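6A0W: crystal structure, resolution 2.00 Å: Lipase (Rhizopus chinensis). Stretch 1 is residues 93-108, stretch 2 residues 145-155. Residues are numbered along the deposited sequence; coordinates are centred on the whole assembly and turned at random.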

ATOM      1  N   PHE A  93      -8.545  -9.107   4.509  1.00 27.58           N
ATOM      2  CA  PHE A  93      -9.088 -10.330   4.010  1.00 28.19           C
ATOM      3  C   PHE A  93      -8.065 -11.113   3.209  1.00 29.37           C
ATOM      4  O   PHE A  93      -7.072 -10.563   2.749  1.00 27.69           O
ATOM      5  CB  PHE A  93     -10.347 -10.070   3.175  1.00 25.14           C
ATOM      6  CG  PHE A  93     -10.124  -9.283   1.909  1.00 29.33           C
ATOM      7  CD1 PHE A  93      -9.779  -9.931   0.729  1.00 30.41           C
ATOM      8  CD2 PHE A  93     -10.529  -7.961   1.827  1.00 30.46           C
ATOM      9  CE1 PHE A  93      -9.631  -9.213  -0.448  1.00 32.49           C
ATOM     10  CE2 PHE A  93     -10.419  -7.239   0.642  1.00 30.34           C
ATOM     11  CZ  PHE A  93      -9.991  -7.877  -0.507  1.00 30.00           C
ATOM     12  N   ILE A  94      -8.389 -12.387   2.977  1.00 28.37           N
ATOM     13  CA  ILE A  94      -7.664 -13.238   2.088  1.00 26.74           C
ATOM     14  C   ILE A  94      -8.725 -13.653   1.088  1.00 27.42           C
ATOM     15  O   ILE A  94      -9.802 -14.110   1.472  1.00 30.79           O
ATOM     16  CB  ILE A  94      -7.197 -14.542   2.790  1.00 32.72           C
ATOM     17  CG1 ILE A  94      -6.334 -14.260   4.022  1.00 37.60           C
ATOM     18  CG2 ILE A  94      -6.540 -15.476   1.796  1.00 32.07           C
ATOM     19  CD1 ILE A  94      -5.214 -13.330   3.748  1.00 40.95           C
ATOM     20  N   LEU A  95      -8.330 -13.672  -0.170  1.00 28.33           N
ATOM     21  CA  LEU A  95      -9.197 -13.969  -1.285  1.00 28.98           C
ATOM     22  C   LEU A  95      -8.400 -14.809  -2.277  1.00 31.63           C
ATOM     23  O   LEU A  95      -7.225 -14.552  -2.534  1.00 33.61           O
ATOM     24  CB  LEU A  95      -9.618 -12.656  -1.952  1.00 30.84           C
ATOM     25  CG  LEU A  95     -10.509 -12.751  -3.191  1.00 34.10           C
ATOM     26  CD1 LEU A  95     -11.957 -12.773  -2.713  1.00 31.12           C
ATOM     27  CD2 LEU A  95     -10.249 -11.522  -4.061  1.00 34.32           C
ATOM     28  N   ARG A  96      -9.060 -15.782  -2.890  1.00 32.79           N
ATOM     29  CA  ARG A  96      -8.430 -16.571  -3.915  1.00 33.02           C
ATOM     30  C   ARG A  96      -9.190 -16.428  -5.238  1.00 33.53           C
ATOM     31  O   ARG A  96     -10.435 -16.508  -5.276  1.00 36.45           O
ATOM     32  CB  ARG A  96      -8.373 -18.042  -3.495  1.00 33.67           C
ATOM     33  CG  ARG A  96      -7.468 -18.855  -4.398  1.00 39.67           C
ATOM     34  CD  ARG A  96      -7.412 -20.334  -4.009  1.00 42.00           C
ATOM     35  NE  ARG A  96      -8.555 -21.027  -4.555  1.00 41.27           N
ATOM     36  CZ  ARG A  96      -9.663 -21.354  -3.888  1.00 39.78           C
ATOM     37  NH1 ARG A  96      -9.729 -21.298  -2.568  1.00 39.37           N
ATOM     38  NH2 ARG A  96     -10.698 -21.811  -4.577  1.00 49.82           N
ATOM     39  N   SER A  97      -8.413 -16.254  -6.303  1.00 32.20           N
ATOM     40  CA  SER A  97      -8.875 -16.351  -7.680  1.00 31.02           C
ATOM     41  C   SER A  97      -8.193 -17.555  -8.324  1.00 34.15           C
ATOM     42  O   SER A  97      -6.980 -17.535  -8.598  1.00 33.87           O
ATOM     43  CB  SER A  97      -8.476 -15.068  -8.456  1.00 36.60           C
ATOM     44  OG  SER A  97      -8.799 -15.171  -9.847  1.00 35.69           O
ATOM     45  N   ASP A  98      -8.983 -18.513  -8.749  1.00 36.71           N
ATOM     46  CA  ASP A  98      -8.448 -19.636  -9.453  1.00 32.65           C
ATOM     47  C   ASP A  98      -8.136 -19.221 -10.863  1.00 36.66           C
ATOM     48  O   ASP A  98      -7.158 -19.615 -11.409  1.00 37.45           O
ATOM     49  CB  ASP A  98      -9.402 -20.803  -9.427  1.00 33.94           C
ATOM     50  CG  ASP A  98      -9.514 -21.393  -8.072  1.00 39.55           C
ATOM     51  OD1 ASP A  98      -8.510 -21.521  -7.405  1.00 40.65           O
ATOM     52  OD2 ASP A  98     -10.607 -21.701  -7.662  1.00 41.47           O
ATOM     53  N   ALA A  99      -8.965 -18.371 -11.422  1.00 37.13           N
ATOM     54  CA  ALA A  99      -8.776 -17.889 -12.803  1.00 39.13           C
ATOM     55  C   ALA A  99      -7.454 -17.133 -12.924  1.00 37.82           C
ATOM     56  O   ALA A  99      -6.778 -17.319 -13.907  1.00 41.82           O
ATOM     57  CB  ALA A  99      -9.929 -17.011 -13.185  1.00 45.61           C
ATOM     58  N   GLN A 100      -7.095 -16.340 -11.944  1.00 41.44           N
ATOM     59  CA  GLN A 100      -5.842 -15.557 -12.019  1.00 37.53           C
ATOM     60  C   GLN A 100      -4.719 -16.286 -11.285  1.00 33.51           C
ATOM     61  O   GLN A 100      -3.635 -15.744 -11.253  1.00 35.07           O
ATOM     62  CB  GLN A 100      -6.068 -14.176 -11.413  1.00 42.41           C
ATOM     63  CG  GLN A 100      -7.349 -13.516 -11.885  1.00 48.24           C
ATOM     64  CD  GLN A 100      -7.384 -12.020 -11.708  1.00 53.18           C
ATOM     65  OE1 GLN A 100      -8.422 -11.437 -11.461  1.00 47.26           O
ATOM     66  NE2 GLN A 100      -6.242 -11.382 -11.878  1.00 51.80           N
ATOM     67  N   LYS A 101      -4.992 -17.456 -10.728  1.00 37.14           N
ATOM     68  CA  LYS A 101      -4.003 -18.244  -9.949  1.00 34.40           C
ATOM     69  C   LYS A 101      -3.333 -17.324  -8.925  1.00 33.73           C
ATOM     70  O   LYS A 101      -2.119 -17.295  -8.877  1.00 34.28           O
ATOM     71  CB  LYS A 101      -2.998 -18.908 -10.887  1.00 39.55           C
ATOM     72  CG  LYS A 101      -3.564 -20.040 -11.724  1.00 49.90           C
ATOM     73  CD  LYS A 101      -2.562 -20.662 -12.654  1.00 55.08           C
ATOM     74  CE  LYS A 101      -2.185 -22.073 -12.259  1.00 74.56           C
ATOM     75  NZ  LYS A 101      -0.863 -22.484 -12.788  1.00 81.09           N
ATOM     76  N   THR A 102      -4.112 -16.627  -8.128  1.00 33.27           N
ATOM     77  CA  THR A 102      -3.559 -15.650  -7.174  1.00 31.80           C
ATOM     78  C   THR A 102      -4.223 -15.798  -5.806  1.00 28.69           C
ATOM     79  O   THR A 102      -5.420 -16.053  -5.755  1.00 31.11           O
ATOM     80  CB  THR A 102      -3.791 -14.216  -7.684  1.00 34.34           C
ATOM     81  OG1 THR A 102      -3.159 -13.997  -8.936  1.00 31.58           O
ATOM     82  CG2 THR A 102      -3.336 -13.135  -6.734  1.00 36.48           C
ATOM     83  N   ILE A 103      -3.438 -15.701  -4.764  1.00 28.37           N
ATOM     84  CA  ILE A 103      -3.974 -15.613  -3.387  1.00 31.05           C
ATOM     85  C   ILE A 103      -3.772 -14.156  -2.979  1.00 32.09           C
ATOM     86  O   ILE A 103      -2.633 -13.708  -2.961  1.00 30.48           O
ATOM     87  CB  ILE A 103      -3.253 -16.566  -2.424  1.00 34.56           C
ATOM     88  CG1 ILE A 103      -3.421 -18.027  -2.839  1.00 35.23           C
ATOM     89  CG2 ILE A 103      -3.725 -16.318  -1.011  1.00 33.93           C
ATOM     90  CD1 ILE A 103      -2.344 -18.930  -2.337  1.00 37.03           C
ATOM     91  N   TYR A 104      -4.829 -13.449  -2.695  1.00 30.06           N
ATOM     92  CA  TYR A 104      -4.711 -12.022  -2.336  1.00 32.52           C
ATOM     93  C   TYR A 104      -4.765 -11.852  -0.822  1.00 27.66           C
ATOM     94  O   TYR A 104      -5.584 -12.460  -0.184  1.00 27.33           O
ATOM     95  CB  TYR A 104      -5.878 -11.227  -2.914  1.00 35.76           C
ATOM     96  CG  TYR A 104      -5.972 -11.146  -4.414  1.00 38.12           C
ATOM     97  CD1 TYR A 104      -6.671 -12.083  -5.140  1.00 34.83           C
ATOM     98  CD2 TYR A 104      -5.387 -10.103  -5.101  1.00 37.58           C
ATOM     99  CE1 TYR A 104      -6.779 -11.992  -6.511  1.00 38.64           C
ATOM    100  CE2 TYR A 104      -5.474 -10.000  -6.473  1.00 40.91           C
ATOM    101  CZ  TYR A 104      -6.183 -10.946  -7.178  1.00 38.78           C
ATOM    102  OH  TYR A 104      -6.266 -10.845  -8.529  1.00 56.67           O
ATOM    103  N   VAL A 105      -3.874 -11.056  -0.308  1.00 22.94           N
ATOM    104  CA  VAL A 105      -3.865 -10.657   1.116  1.00 27.45           C
ATOM    105  C   VAL A 105      -4.099  -9.153   1.064  1.00 24.58           C
ATOM    106  O   VAL A 105      -3.247  -8.481   0.551  1.00 31.49           O
ATOM    107  CB  VAL A 105      -2.547 -11.013   1.820  1.00 26.54           C
ATOM    108  CG1 VAL A 105      -2.603 -10.623   3.275  1.00 29.46           C
ATOM    109  CG2 VAL A 105      -2.224 -12.486   1.680  1.00 35.06           C
ATOM    110  N   THR A 106      -5.213  -8.672   1.545  1.00 27.14           N
ATOM    111  CA  THR A 106      -5.542  -7.232   1.427  1.00 27.85           C
ATOM    112  C   THR A 106      -5.769  -6.603   2.802  1.00 29.77           C
ATOM    113  O   THR A 106      -6.436  -7.221   3.605  1.00 28.07           O
ATOM    114  CB  THR A 106      -6.783  -7.055   0.541  1.00 30.84           C
ATOM    115  OG1 THR A 106      -6.594  -7.724  -0.697  1.00 26.60           O
ATOM    116  CG2 THR A 106      -7.125  -5.609   0.294  1.00 32.28           C
ATOM    117  N   PHE A 107      -5.279  -5.397   3.018  1.00 29.76           N
ATOM    118  CA  PHE A 107      -5.467  -4.707   4.313  1.00 27.88           C
ATOM    119  C   PHE A 107      -5.935  -3.262   4.134  1.00 30.46           C
ATOM    120  O   PHE A 107      -5.772  -2.659   3.089  1.00 26.28           O
ATOM    121  CB  PHE A 107      -4.151  -4.598   5.080  1.00 29.38           C
ATOM    122  CG  PHE A 107      -3.446  -5.894   5.370  1.00 32.96           C
ATOM    123  CD1 PHE A 107      -2.543  -6.429   4.470  1.00 27.84           C
ATOM    124  CD2 PHE A 107      -3.670  -6.570   6.550  1.00 29.58           C
ATOM    125  CE1 PHE A 107      -1.882  -7.611   4.744  1.00 27.45           C
ATOM    126  CE2 PHE A 107      -3.013  -7.753   6.820  1.00 30.12           C
ATOM    127  CZ  PHE A 107      -2.118  -8.265   5.919  1.00 30.19           C
ATOM    128  N   ARG A 108      -6.828  -2.738   5.253  1.00 27.58           N
ATOM    129  CA  ARG A 108      -6.848  -1.269   5.389  1.00 29.66           C
ATOM    130  C   ARG A 108      -6.574  -0.912   6.846  1.00 31.41           C
ATOM    131  O   ARG A 108      -6.876  -1.715   7.714  1.00 29.68           O
ATOM    132  CB  ARG A 108      -8.187  -0.689   4.931  1.00 30.00           C
ATOM    133  CG  ARG A 108      -9.371  -1.109   5.787  1.00 30.00           C
ATOM    134  CD  ARG A 108     -10.708  -0.573   5.303  1.00 30.00           C
ATOM    135  NE  ARG A 108     -11.809  -0.984   6.170  1.00 30.00           N
ATOM    136  CZ  ARG A 108     -12.204  -0.311   7.242  1.00 30.00           C
ATOM    137  NH1 ARG A 108     -11.591   0.815   7.584  1.00 30.00           N
ATOM    138  NH2 ARG A 108     -13.215  -0.759   7.974  1.00 30.00           N
ATOM    139  N   GLN A 145      -1.304  -7.591  15.852  1.00 37.27           N
ATOM    140  CA  GLN A 145      -2.676  -8.078  16.070  1.00 37.98           C
ATOM    141  C   GLN A 145      -3.195  -8.916  14.921  1.00 45.05           C
ATOM    142  O   GLN A 145      -3.730 -10.008  15.128  1.00 49.72           O
ATOM    143  CB  GLN A 145      -3.660  -6.931  16.305  1.00 38.91           C
ATOM    144  CG  GLN A 145      -3.373  -6.067  17.524  1.00 42.40           C
ATOM    145  CD  GLN A 145      -3.466  -6.899  18.809  1.00 63.57           C
ATOM    146  OE1 GLN A 145      -4.454  -7.623  19.028  1.00 52.17           O
ATOM    147  NE2 GLN A 145      -2.352  -6.984  19.528  1.00 52.52           N
ATOM    148  N   VAL A 146      -3.006  -8.460  13.690  1.00 34.58           N
ATOM    149  CA  VAL A 146      -3.682  -9.141  12.577  1.00 30.63           C
ATOM    150  C   VAL A 146      -2.922 -10.350  12.046  1.00 34.95           C
ATOM    151  O   VAL A 146      -3.536 -11.239  11.397  1.00 33.24           O
ATOM    152  CB  VAL A 146      -4.061  -8.176  11.423  1.00 31.84           C
ATOM    153  CG1 VAL A 146      -5.026  -7.116  11.946  1.00 36.48           C
ATOM    154  CG2 VAL A 146      -2.819  -7.537  10.831  1.00 31.55           C
ATOM    155  N   VAL A 147      -1.616 -10.424  12.363  1.00 31.22           N
ATOM    156  CA  VAL A 147      -0.800 -11.550  11.852  1.00 34.96           C
ATOM    157  C   VAL A 147      -1.371 -12.916  12.268  1.00 36.19           C
ATOM    158  O   VAL A 147      -1.403 -13.851  11.476  1.00 35.86           O
ATOM    159  CB  VAL A 147       0.707 -11.408  12.207  1.00 36.96           C
ATOM    160  CG1 VAL A 147       0.958 -11.509  13.701  1.00 40.51           C
ATOM    161  CG2 VAL A 147       1.493 -12.488  11.527  1.00 40.73           C
ATOM    162  N   LYS A 148      -1.987 -12.981  13.444  1.00 34.55           N
ATOM    163  CA  LYS A 148      -2.550 -14.237  13.949  1.00 37.59           C
ATOM    164  C   LYS A 148      -3.717 -14.642  13.097  1.00 44.22           C
ATOM    165  O   LYS A 148      -4.019 -15.823  12.977  1.00 36.46           O
ATOM    166  CB  LYS A 148      -3.081 -14.027  15.374  1.00 50.79           C
ATOM    167  CG  LYS A 148      -1.986 -13.604  16.336  1.00 62.95           C
ATOM    168  CD  LYS A 148      -2.548 -12.941  17.581  1.00 76.98           C
ATOM    169  CE  LYS A 148      -1.515 -12.934  18.698  1.00 66.50           C
ATOM    170  NZ  LYS A 148      -2.037 -12.166  19.858  1.00 78.49           N
ATOM    171  N   ASP A 149      -4.447 -13.657  12.578  1.00 37.68           N
ATOM    172  CA  ASP A 149      -5.644 -13.948  11.802  1.00 34.59           C
ATOM    173  C   ASP A 149      -5.278 -14.418  10.399  1.00 34.16           C
ATOM    174  O   ASP A 149      -5.988 -15.228   9.813  1.00 42.08           O
ATOM    175  CB  ASP A 149      -6.525 -12.684  11.706  1.00 41.73           C
ATOM    176  CG  ASP A 149      -6.890 -12.126  13.057  1.00 42.23           C
ATOM    177  OD1 ASP A 149      -7.111 -12.979  13.940  1.00 45.92           O
ATOM    178  OD2 ASP A 149      -6.964 -10.876  13.223  1.00 44.43           O
ATOM    179  N   TYR A 150      -4.325 -13.756   9.745  1.00 33.52           N
ATOM    180  CA  TYR A 150      -4.156 -14.036   8.303  1.00 28.98           C
ATOM    181  C   TYR A 150      -3.062 -15.057   7.931  1.00 25.09           C
ATOM    182  O   TYR A 150      -3.190 -15.716   6.912  1.00 31.77           O
ATOM    183  CB  TYR A 150      -3.971 -12.730   7.489  1.00 29.54           C
ATOM    184  CG  TYR A 150      -2.551 -12.353   7.297  1.00 25.14           C
ATOM    185  CD1 TYR A 150      -1.829 -12.848   6.234  1.00 29.18           C
ATOM    186  CD2 TYR A 150      -1.898 -11.576   8.214  1.00 29.74           C
ATOM    187  CE1 TYR A 150      -0.487 -12.585   6.111  1.00 26.60           C
ATOM    188  CE2 TYR A 150      -0.554 -11.292   8.072  1.00 30.24           C
ATOM    189  CZ  TYR A 150       0.151 -11.810   7.028  1.00 26.53           C
ATOM    190  OH  TYR A 150       1.525 -11.569   6.917  1.00 31.08           O
ATOM    191  N   PHE A 151      -1.950 -15.061   8.665  1.00 28.13           N
ATOM    192  CA  PHE A 151      -0.783 -15.850   8.307  1.00 29.35           C
ATOM    193  C   PHE A 151      -1.088 -17.337   8.120  1.00 34.56           C
ATOM    194  O   PHE A 151      -0.750 -17.895   7.067  1.00 31.32           O
ATOM    195  CB  PHE A 151       0.323 -15.646   9.343  1.00 35.74           C
ATOM    196  CG  PHE A 151       1.688 -16.068   8.855  1.00 37.86           C
ATOM    197  CD1 PHE A 151       2.485 -15.188   8.161  1.00 34.23           C
ATOM    198  CD2 PHE A 151       2.143 -17.359   9.050  1.00 50.14           C
ATOM    199  CE1 PHE A 151       3.669 -15.589   7.607  1.00 33.60           C
ATOM    200  CE2 PHE A 151       3.341 -17.777   8.503  1.00 47.59           C
ATOM    201  CZ  PHE A 151       4.109 -16.884   7.792  1.00 40.74           C
ATOM    202  N   PRO A 152      -1.832 -17.966   9.065  1.00 35.66           N
ATOM    203  CA  PRO A 152      -2.111 -19.421   8.899  1.00 33.56           C
ATOM    204  C   PRO A 152      -2.926 -19.691   7.668  1.00 32.10           C
ATOM    205  O   PRO A 152      -2.776 -20.727   7.041  1.00 37.78           O
ATOM    206  CB  PRO A 152      -2.940 -19.801  10.135  1.00 32.78           C
ATOM    207  CG  PRO A 152      -2.947 -18.576  11.016  1.00 38.19           C
ATOM    208  CD  PRO A 152      -2.083 -17.509  10.446  1.00 39.08           C
ATOM    209  N   VAL A 153      -3.833 -18.770   7.360  1.00 31.17           N
ATOM    210  CA  VAL A 153      -4.706 -18.915   6.209  1.00 30.94           C
ATOM    211  C   VAL A 153      -3.926 -18.808   4.899  1.00 31.78           C
ATOM    212  O   VAL A 153      -4.177 -19.589   3.988  1.00 29.74           O
ATOM    213  CB  VAL A 153      -5.816 -17.846   6.228  1.00 32.00           C
ATOM    214  CG1 VAL A 153      -6.770 -18.064   5.064  1.00 31.78           C
ATOM    215  CG2 VAL A 153      -6.572 -17.921   7.554  1.00 34.60           C
ATOM    216  N   VAL A 154      -2.917 -17.937   4.823  1.00 29.69           N
ATOM    217  CA  VAL A 154      -2.118 -17.880   3.559  1.00 30.63           C
ATOM    218  C   VAL A 154      -1.314 -19.199   3.361  1.00 31.23           C
ATOM    219  O   VAL A 154      -1.296 -19.813   2.262  1.00 30.07           O
ATOM    220  CB  VAL A 154      -1.140 -16.687   3.580  1.00 29.90           C
ATOM    221  CG1 VAL A 154      -0.192 -16.756   2.398  1.00 42.10           C
ATOM    222  CG2 VAL A 154      -1.911 -15.384   3.556  1.00 31.87           C
ATOM    223  N   GLN A 155      -0.756 -19.690   4.475  1.00 34.10           N
ATOM    224  CA  GLN A 155      -0.075 -21.010   4.501  1.00 32.83           C
ATOM    225  C   GLN A 155      -0.963 -22.125   4.019  1.00 26.93           C
ATOM    226  O   GLN A 155      -0.586 -22.924   3.153  1.00 33.93           O
ATOM    227  CB  GLN A 155       0.451 -21.340   5.890  1.00 31.68           C
ATOM    228  CG  GLN A 155       1.555 -20.421   6.362  1.00 31.52           C
ATOM    229  CD  GLN A 155       2.546 -21.124   7.276  1.00 41.49           C
ATOM    230  OE1 GLN A 155       2.370 -21.158   8.503  1.00 33.15           O
ATOM    231  NE2 GLN A 155       3.649 -21.597   6.688  1.00 32.01           N
TER

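The most distinctive feature of this contact is an aromatic pair in nearly perfect edge-to-face geometry: the edge of the Phe107 ring is directed at the face of the Tyr150 ring, with the two planes at 89° and the ring centroids 5.5 Å apart. The closest atoms of the pair are Phe107 CZ and Tyr150 CE2, at 4.0 Å. Such an arrangement sets the slightly positive hydrogens on the rim of one ring against the electron-rich face of the other, so two bulky aromatic residues can pack closely without stacking. The side chain of Phe107 is in the m rotamer, whereas chi1 of Tyr150 lies at 93°, outside the usual wells.

The remainder of the interface is apolar. No hydrogen bond crosses between the stretches, and the 336 Å² they bury together is covered by side-chain packing. On one side lies a hairpin, whose strands 93-97 and 102-108 are joined by backbone pairs such as Phe93 N to Thr106 O (3.0 Å) and Tyr104 N to Leu95 O (2.6 Å). On the other lies helix 145-155, which runs nearly parallel to the first strand (16°) and nearly antiparallel to the second (175°). The axes approach to 9.0 and 10.1 Å, respectively, leaving a gap that is bridged by side chains.

The alternation of the strands determines which residues face the helix. Ile94, Ile103, Val105 and Phe107 direct their CA-to-CB bonds toward it, while Phe93 and Tyr104 point away. Beta-branched residues are well suited to extended strands, and here Ile94 and Val105, with the ring of Phe107, supply most of the strand side of the packing surface. The side chain of Ile103 comes less close to the helix than those of Ile94, Val105 and Phe107.

Tyr150 is central to the contact, touching three residues of the hairpin. Besides meeting Phe107, its CD1 lies 3.8 Å from Val105 CG1, and its CB lies 4.0 Å from Ile94 CD1. Its hydroxyl is hydrogen-bonded to a residue just beyond one of the stretches, so the buried ring can serve the apolar interface while its polar end is satisfied.

One turn further along the helix, Val154 fits against both strands. Its CG2 approaches Val105 CG2 to 3.5 Å and Ile94 CD1 to 3.9 Å, although its CA-to-CB bond points sideways. Ile94, with both chi angles in the m well, extends its longer branch far enough for CD1 to reach Tyr150 and Val154, while its CG1 packs 4.0 Å from Val153 CG1. Toward the start of the helix, Val146 CG2 lies 4.0 Å from Phe107 CE2, where a branched methyl meets the aromatic ring in an apolar contact.

The polar residues of the hairpin lie away from this contact. Around the turn, Arg96 NE forms a salt bridge with Asp98 OD1 at 2.9 Å, and Gln100 N donates to Ser97 OG at 2.9 Å. These interactions brace the hairpin itself, whereas apolar aliphatic and aromatic side chains join it to the helix.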